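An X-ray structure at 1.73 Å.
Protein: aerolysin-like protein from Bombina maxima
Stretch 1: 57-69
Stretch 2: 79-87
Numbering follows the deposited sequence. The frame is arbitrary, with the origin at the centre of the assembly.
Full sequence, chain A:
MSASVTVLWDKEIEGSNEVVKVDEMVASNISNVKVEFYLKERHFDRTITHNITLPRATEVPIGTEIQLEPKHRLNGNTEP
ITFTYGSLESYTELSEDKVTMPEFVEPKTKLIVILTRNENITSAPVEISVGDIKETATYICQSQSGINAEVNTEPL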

ATOM      1  N   ALA A  57      -9.469  -8.213  25.184  1.00 21.27           N
ATOM      2  CA  ALA A  57      -9.393  -8.067  26.640  1.00 25.35           C
ATOM      3  C   ALA A  57      -8.122  -7.367  27.118  1.00 27.27           C
ATOM      4  O   ALA A  57      -7.615  -7.682  28.200  1.00 37.28           O
ATOM      5  N   THR A  58      -7.604  -6.391  26.383  1.00 26.41           N
ATOM      6  CA  THR A  58      -6.312  -5.813  26.734  1.00 23.22           C
ATOM      7  C   THR A  58      -6.412  -4.903  27.954  1.00 27.62           C
ATOM      8  O   THR A  58      -7.460  -4.305  28.234  1.00 23.90           O
ATOM      9  N   GLU A  59      -5.296  -4.807  28.684  1.00 24.32           N
ATOM     10  CA  GLU A  59      -5.131  -3.877  29.794  1.00 25.54           C
ATOM     11  C   GLU A  59      -4.632  -2.511  29.343  1.00 24.49           C
ATOM     12  O   GLU A  59      -4.602  -1.581  30.152  1.00 24.17           O
ATOM     13  N   VAL A  60      -4.210  -2.383  28.088  1.00 22.15           N
ATOM     14  CA  VAL A  60      -3.718  -1.090  27.602  1.00 23.19           C
ATOM     15  C   VAL A  60      -4.824  -0.048  27.768  1.00 23.18           C
ATOM     16  O   VAL A  60      -5.961  -0.275  27.324  1.00 23.84           O
ATOM     17  N   PRO A  61      -4.559   1.075  28.445  1.00 27.37           N
ATOM     18  CA  PRO A  61      -5.624   2.061  28.675  1.00 25.79           C
ATOM     19  C   PRO A  61      -6.095   2.701  27.384  1.00 25.19           C
ATOM     20  O   PRO A  61      -5.304   3.006  26.491  1.00 22.32           O
ATOM     21  N   ILE A  62      -7.410   2.906  27.287  1.00 23.94           N
ATOM     22  CA  ILE A  62      -7.939   3.682  26.174  1.00 24.54           C
ATOM     23  C   ILE A  62      -7.328   5.081  26.194  1.00 26.50           C
ATOM     24  O   ILE A  62      -7.197   5.714  27.251  1.00 28.35           O
ATOM     25  N   GLY A  63      -6.919   5.556  25.018  1.00 21.55           N
ATOM     26  CA  GLY A  63      -6.218   6.814  24.873  1.00 23.81           C
ATOM     27  C   GLY A  63      -4.709   6.696  24.782  1.00 23.44           C
ATOM     28  O   GLY A  63      -4.045   7.696  24.476  1.00 25.88           O
ATOM     29  N   THR A  64      -4.150   5.513  25.058  1.00 25.03           N
ATOM     30  CA  THR A  64      -2.708   5.309  24.948  1.00 25.66           C
ATOM     31  C   THR A  64      -2.240   5.584  23.527  1.00 25.84           C
ATOM     32  O   THR A  64      -2.836   5.100  22.559  1.00 23.79           O
ATOM     33  N   GLU A  65      -1.163   6.357  23.397  1.00 25.72           N
ATOM     34  CA  GLU A  65      -0.615   6.664  22.084  1.00 26.33           C
ATOM     35  C   GLU A  65       0.465   5.650  21.735  1.00 25.90           C
ATOM     36  O   GLU A  65       1.285   5.282  22.581  1.00 24.64           O
ATOM     37  N   ILE A  66       0.451   5.195  20.485  1.00 23.78           N
ATOM     38  CA  ILE A  66       1.330   4.130  20.011  1.00 20.88           C
ATOM     39  C   ILE A  66       1.967   4.630  18.725  1.00 23.82           C
ATOM     40  O   ILE A  66       1.314   4.668  17.673  1.00 23.90           O
ATOM     41  N   GLN A  67       3.236   5.022  18.807  1.00 24.44           N
ATOM     42  CA  GLN A  67       3.996   5.511  17.664  1.00 26.85           C
ATOM     43  C   GLN A  67       4.842   4.390  17.081  1.00 27.24           C
ATOM     44  O   GLN A  67       5.619   3.760  17.804  1.00 27.32           O
ATOM     45  N   LEU A  68       4.731   4.166  15.774  1.00 24.50           N
ATOM     46  CA  LEU A  68       5.629   3.216  15.138  1.00 28.89           C
ATOM     47  C   LEU A  68       6.021   3.712  13.759  1.00 30.14           C
ATOM     48  O   LEU A  68       5.376   4.586  13.174  1.00 25.73           O
ATOM     49  N   GLU A  69       7.115   3.139  13.260  1.00 26.23           N
ATOM     50  CA  GLU A  69       7.681   3.477  11.961  1.00 30.76           C
ATOM     51  C   GLU A  69       7.555   2.281  11.029  1.00 28.45           C
ATOM     52  O   GLU A  69       8.313   1.307  11.161  1.00 30.41           O
ATOM     53  N   GLU A  79       8.377  10.113   8.939  1.00 40.42           N
ATOM     54  CA  GLU A  79       7.954  10.354  10.304  1.00 40.18           C
ATOM     55  C   GLU A  79       7.080   9.202  10.807  1.00 39.79           C
ATOM     56  O   GLU A  79       6.382   8.552  10.025  1.00 37.73           O
ATOM     57  N   PRO A  80       7.105   8.932  12.108  1.00 37.39           N
ATOM     58  CA  PRO A  80       6.294   7.840  12.651  1.00 31.09           C
ATOM     59  C   PRO A  80       4.804   8.106  12.507  1.00 32.38           C
ATOM     60  O   PRO A  80       4.347   9.251  12.450  1.00 31.80           O
ATOM     61  N   ILE A  81       4.052   7.017  12.448  1.00 27.76           N
ATOM     62  CA  ILE A  81       2.595   7.048  12.542  1.00 30.18           C
ATOM     63  C   ILE A  81       2.223   6.995  14.014  1.00 26.84           C
ATOM     64  O   ILE A  81       2.762   6.170  14.758  1.00 28.50           O
ATOM     65  N   THR A  82       1.284   7.841  14.437  1.00 22.75           N
ATOM     66  CA  THR A  82       0.782   7.826  15.807  1.00 25.83           C
ATOM     67  C   THR A  82      -0.640   7.283  15.807  1.00 24.21           C
ATOM     68  O   THR A  82      -1.561   7.932  15.305  1.00 25.57           O
ATOM     69  N   PHE A  83      -0.816   6.087  16.353  1.00 21.57           N
ATOM     70  CA  PHE A  83      -2.143   5.568  16.650  1.00 21.75           C
ATOM     71  C   PHE A  83      -2.536   5.969  18.068  1.00 22.13           C
ATOM     72  O   PHE A  83      -1.691   6.223  18.922  1.00 25.15           O
ATOM     73  N   THR A  84      -3.838   6.024  18.315  1.00 18.85           N
ATOM     74  CA  THR A  84      -4.362   6.220  19.664  1.00 19.43           C
ATOM     75  C   THR A  84      -5.331   5.079  19.927  1.00 22.25           C
ATOM     76  O   THR A  84      -6.338   4.950  19.226  1.00 22.27           O
ATOM     77  N   TYR A  85      -5.004   4.215  20.889  1.00 21.10           N
ATOM     78  CA  TYR A  85      -5.867   3.077  21.164  1.00 19.96           C
ATOM     79  C   TYR A  85      -7.259   3.552  21.584  1.00 20.85           C
ATOM     80  O   TYR A  85      -7.404   4.408  22.463  1.00 21.98           O
ATOM     81  N   GLY A  86      -8.283   3.014  20.911  1.00 20.32           N
ATOM     82  CA  GLY A  86      -9.659   3.354  21.178  1.00 22.94           C
ATOM     83  C   GLY A  86     -10.238   4.472  20.329  1.00 24.37           C
ATOM     84  O   GLY A  86     -11.445   4.745  20.452  1.00 29.18           O
ATOM     85  N   SER A  87      -9.439   5.121  19.469  1.00 21.40           N
ATOM     86  CA  SER A  87      -9.998   6.191  18.641  1.00 25.93           C
ATOM     87  C   SER A  87      -9.305   6.420  17.297  1.00 25.95           C
ATOM     88  O   SER A  87      -9.947   6.918  16.369  1.00 27.46           O
TER

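Stretches 57-69 and 79-87 pair as antiparallel strands, 65-68 against 81-84, and together bury 804 Å² of surface. Alternation along the ladder sends I66, L68, I81 and F83 to one face of the sheet and E65, Q67, T82 and T84 to the other, so the packing differs in character on the two sides.

The largest bump is Y85, just beyond the end of its strand. Its CA-to-CB bond points toward the first stretch, and with chi1 in t the ring reaches into a hollow formed by the loop from T58 to I62. V60, also t, lays CG1 3.9 Å from CD2 of Y85, while I62, in the m, t rotamer, brings CG1 to 3.9 Å from CE2 of the same ring. The backbone lines the hollow as well: the carbonyl O of V60 lies 3.2 Å from Y85 CE2, and P61 O sits at the ring edge, 3.5 Å from CD2. At the far end, CG2 of T58 (t) meets the Y85 hydroxyl, OH, at 3.3 Å. The type II turn from P61 to T64 shapes this part of the loop; T64 (m) braces it through OG1, which donates to P61 O at 2.7 Å, and T58 OG1 accepts from V60 N at 3.0 Å. The G63 N to Y85 O hydrogen bond, 2.8 Å, fastens the turn beside the tyrosine. G86 leaves room where I62 CG2 approaches its CA at 4.4 Å; a CB there would clash with that methyl.

On the apolar face, I66 (m, t) extends CD1 to 4.3 Å from CB of Y85, linking the tyrosine pocket to the strand pair, and its own CB lies 4.4 Å from CB of F83. F83 (m) meets L68 at its ring edge; the p, p rotamer of L68 sets CG 4.0 Å from F83 CE2. I66, L68, I81 and F83 are all buried.

The other face carries polar side chains. Q67 extends in m, t, with CG packed 3.3 Å from OG1 of T82 (m); a weak contact of 3.4 Å joins T82 OG1 to Q67 OE1. E65, also m, t, rests CG 3.8 Å from T84 OG1, and a water bridges this pair, donating to E65 OE2 at 2.9 Å and lying 2.8 Å from T84 OG1. T84 (m) also places CG2 3.7 Å from G63 O. Past the strand ends, E69 CG packs against P80 CG at 3.8 Å.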

ATOM      1  CB  ALA A  57      -9.504  -9.436  27.299  1.00 30.00           C
ATOM      2  CB  THR A  58      -5.736  -5.033  25.551  1.00 23.49           C
ATOM      3  OG1 THR A  58      -4.460  -4.495  25.911  1.00 19.43           O
ATOM      4  CG2 THR A  58      -6.657  -3.884  25.157  1.00 22.62           C
ATOM      5  CB  GLU A  59      -4.147  -4.443  30.823  1.00 27.37           C
ATOM      6  CG  GLU A  59      -4.603  -5.698  31.528  1.00 34.49           C
ATOM      7  CD  GLU A  59      -5.572  -5.393  32.630  1.00 38.96           C
ATOM      8  OE1 GLU A  59      -6.559  -6.145  32.778  1.00 44.53           O
ATOM      9  OE2 GLU A  59      -5.341  -4.397  33.347  1.00 37.75           O
ATOM     10  CB  VAL A  60      -3.274  -1.212  26.134  1.00 19.48           C
ATOM     11  CG1 VAL A  60      -3.012   0.158  25.527  1.00 18.98           C
ATOM     12  CG2 VAL A  60      -2.037  -2.102  26.042  1.00 19.53           C
ATOM     13  CB  PRO A  61      -4.951   3.096  29.588  1.00 28.74           C
ATOM     14  CG  PRO A  61      -3.772   2.388  30.181  1.00 32.51           C
ATOM     15  CD  PRO A  61      -3.310   1.430  29.131  1.00 24.04           C
ATOM     16  CB  ILE A  62      -9.476   3.710  26.240  1.00 28.68           C
ATOM     17  CG1 ILE A  62     -10.016   2.326  25.878  1.00 31.99           C
ATOM     18  CG2 ILE A  62     -10.028   4.762  25.289  1.00 27.74           C
ATOM     19  CD1 ILE A  62     -11.517   2.255  25.777  1.00 39.68           C
ATOM     20  CB  THR A  64      -2.343   3.877  25.345  1.00 22.90           C
ATOM     21  OG1 THR A  64      -2.714   3.641  26.704  1.00 24.51           O
ATOM     22  CG2 THR A  64      -0.846   3.634  25.197  1.00 25.46           C
ATOM     23  CB  GLU A  65      -0.057   8.088  22.041  1.00 29.18           C
ATOM     24  CG  GLU A  65      -1.153   9.157  22.035  1.00 36.24           C
ATOM     25  CD  GLU A  65      -0.656  10.527  21.602  1.00 45.46           C
ATOM     26  OE1 GLU A  65       0.572  10.705  21.472  1.00 43.70           O
ATOM     27  OE2 GLU A  65      -1.496  11.429  21.390  1.00 46.98           O
ATOM     28  CB  ILE A  66       0.578   2.815  19.774  1.00 22.19           C
ATOM     29  CG1 ILE A  66      -0.099   2.341  21.064  1.00 23.00           C
ATOM     30  CG2 ILE A  66       1.511   1.754  19.204  1.00 24.77           C
ATOM     31  CD1 ILE A  66      -1.288   1.411  20.826  1.00 26.00           C
ATOM     32  CB  GLN A  67       4.911   6.672  18.063  1.00 27.84           C
ATOM     33  CG  GLN A  67       4.205   7.978  18.270  1.00 34.92           C
ATOM     34  CD  GLN A  67       5.164   9.156  18.296  1.00 40.22           C
ATOM     35  OE1 GLN A  67       4.748  10.303  18.450  1.00 48.54           O
ATOM     36  NE2 GLN A  67       6.452   8.874  18.145  1.00 40.66           N
ATOM     37  CB  LEU A  68       5.039   1.800  15.060  1.00 32.33           C
ATOM     38  CG  LEU A  68       3.761   1.442  14.308  1.00 30.27           C
ATOM     39  CD1 LEU A  68       4.003   1.302  12.808  1.00 28.74           C
ATOM     40  CD2 LEU A  68       3.240   0.119  14.870  1.00 25.23           C
ATOM     41  CB  GLU A  69       9.144   3.889  12.118  1.00 34.59           C
ATOM     42  CG  GLU A  69       9.311   5.074  13.045  1.00 37.61           C
ATOM     43  CD  GLU A  69      10.748   5.503  13.166  1.00 44.02           C
ATOM     44  OE1 GLU A  69      11.351   5.833  12.124  1.00 48.50           O
ATOM     45  OE2 GLU A  69      11.270   5.498  14.301  1.00 46.89           O
ATOM     46  CB  GLU A  79       7.185  11.669  10.399  1.00 44.87           C
ATOM     47  CG  GLU A  79       8.079  12.901  10.441  1.00 50.13           C
ATOM     48  CD  GLU A  79       8.988  12.918  11.657  1.00 52.16           C
ATOM     49  OE1 GLU A  79      10.167  12.527  11.527  1.00 54.00           O
ATOM     50  OE2 GLU A  79       8.520  13.324  12.745  1.00 52.16           O
ATOM     51  CB  PRO A  80       6.703   7.794  14.130  1.00 35.01           C
ATOM     52  CG  PRO A  80       8.046   8.478  14.174  1.00 38.13           C
ATOM     53  CD  PRO A  80       7.973   9.538  13.132  1.00 36.73           C
ATOM     54  CB  ILE A  81       1.973   5.854  11.792  1.00 27.95           C
ATOM     55  CG1 ILE A  81       2.575   5.689  10.392  1.00 35.48           C
ATOM     56  CG2 ILE A  81       0.436   5.963  11.772  1.00 30.03           C
ATOM     57  CD1 ILE A  81       2.574   6.935   9.563  1.00 34.75           C
ATOM     58  CB  THR A  82       0.824   9.216  16.432  1.00 31.12           C
ATOM     59  OG1 THR A  82       2.166   9.710  16.384  1.00 35.37           O
ATOM     60  CG2 THR A  82       0.364   9.160  17.890  1.00 33.69           C
ATOM     61  CB  PHE A  83      -2.181   4.044  16.520  1.00 20.48           C
ATOM     62  CG  PHE A  83      -1.726   3.522  15.175  1.00 20.88           C
ATOM     63  CD1 PHE A  83      -2.571   3.558  14.084  1.00 22.42           C
ATOM     64  CD2 PHE A  83      -0.472   2.947  15.023  1.00 23.31           C
ATOM     65  CE1 PHE A  83      -2.164   3.058  12.846  1.00 22.60           C
ATOM     66  CE2 PHE A  83      -0.045   2.445  13.785  1.00 22.70           C
ATOM     67  CZ  PHE A  83      -0.898   2.501  12.693  1.00 23.95           C
ATOM     68  CB  THR A  84      -5.049   7.582  19.813  1.00 25.89           C
ATOM     69  OG1 THR A  84      -4.080   8.614  19.637  1.00 25.38           O
ATOM     70  CG2 THR A  84      -5.672   7.734  21.204  1.00 22.84           C
ATOM     71  CB  TYR A  85      -5.251   2.181  22.243  1.00 19.45           C
ATOM     72  CG  TYR A  85      -6.197   1.073  22.682  1.00 19.88           C
ATOM     73  CD1 TYR A  85      -6.809   0.247  21.734  1.00 22.73           C
ATOM     74  CD2 TYR A  85      -6.507   0.871  24.026  1.00 19.95           C
ATOM     75  CE1 TYR A  85      -7.692  -0.739  22.115  1.00 22.22           C
ATOM     76  CE2 TYR A  85      -7.390  -0.124  24.413  1.00 22.15           C
ATOM     77  CZ  TYR A  85      -7.981  -0.926  23.442  1.00 25.01           C
ATOM     78  OH  TYR A  85      -8.872  -1.920  23.784  1.00 24.11           O
ATOM     79  CB  SER A  87     -10.032   7.516  19.414  1.00 28.61           C
ATOM     80  OG  SER A  87      -8.750   7.938  19.827  1.00 30.83           O
TER
HETATM   81  O   HOH W   1      -4.373  10.820  21.261  1.00 39.32           O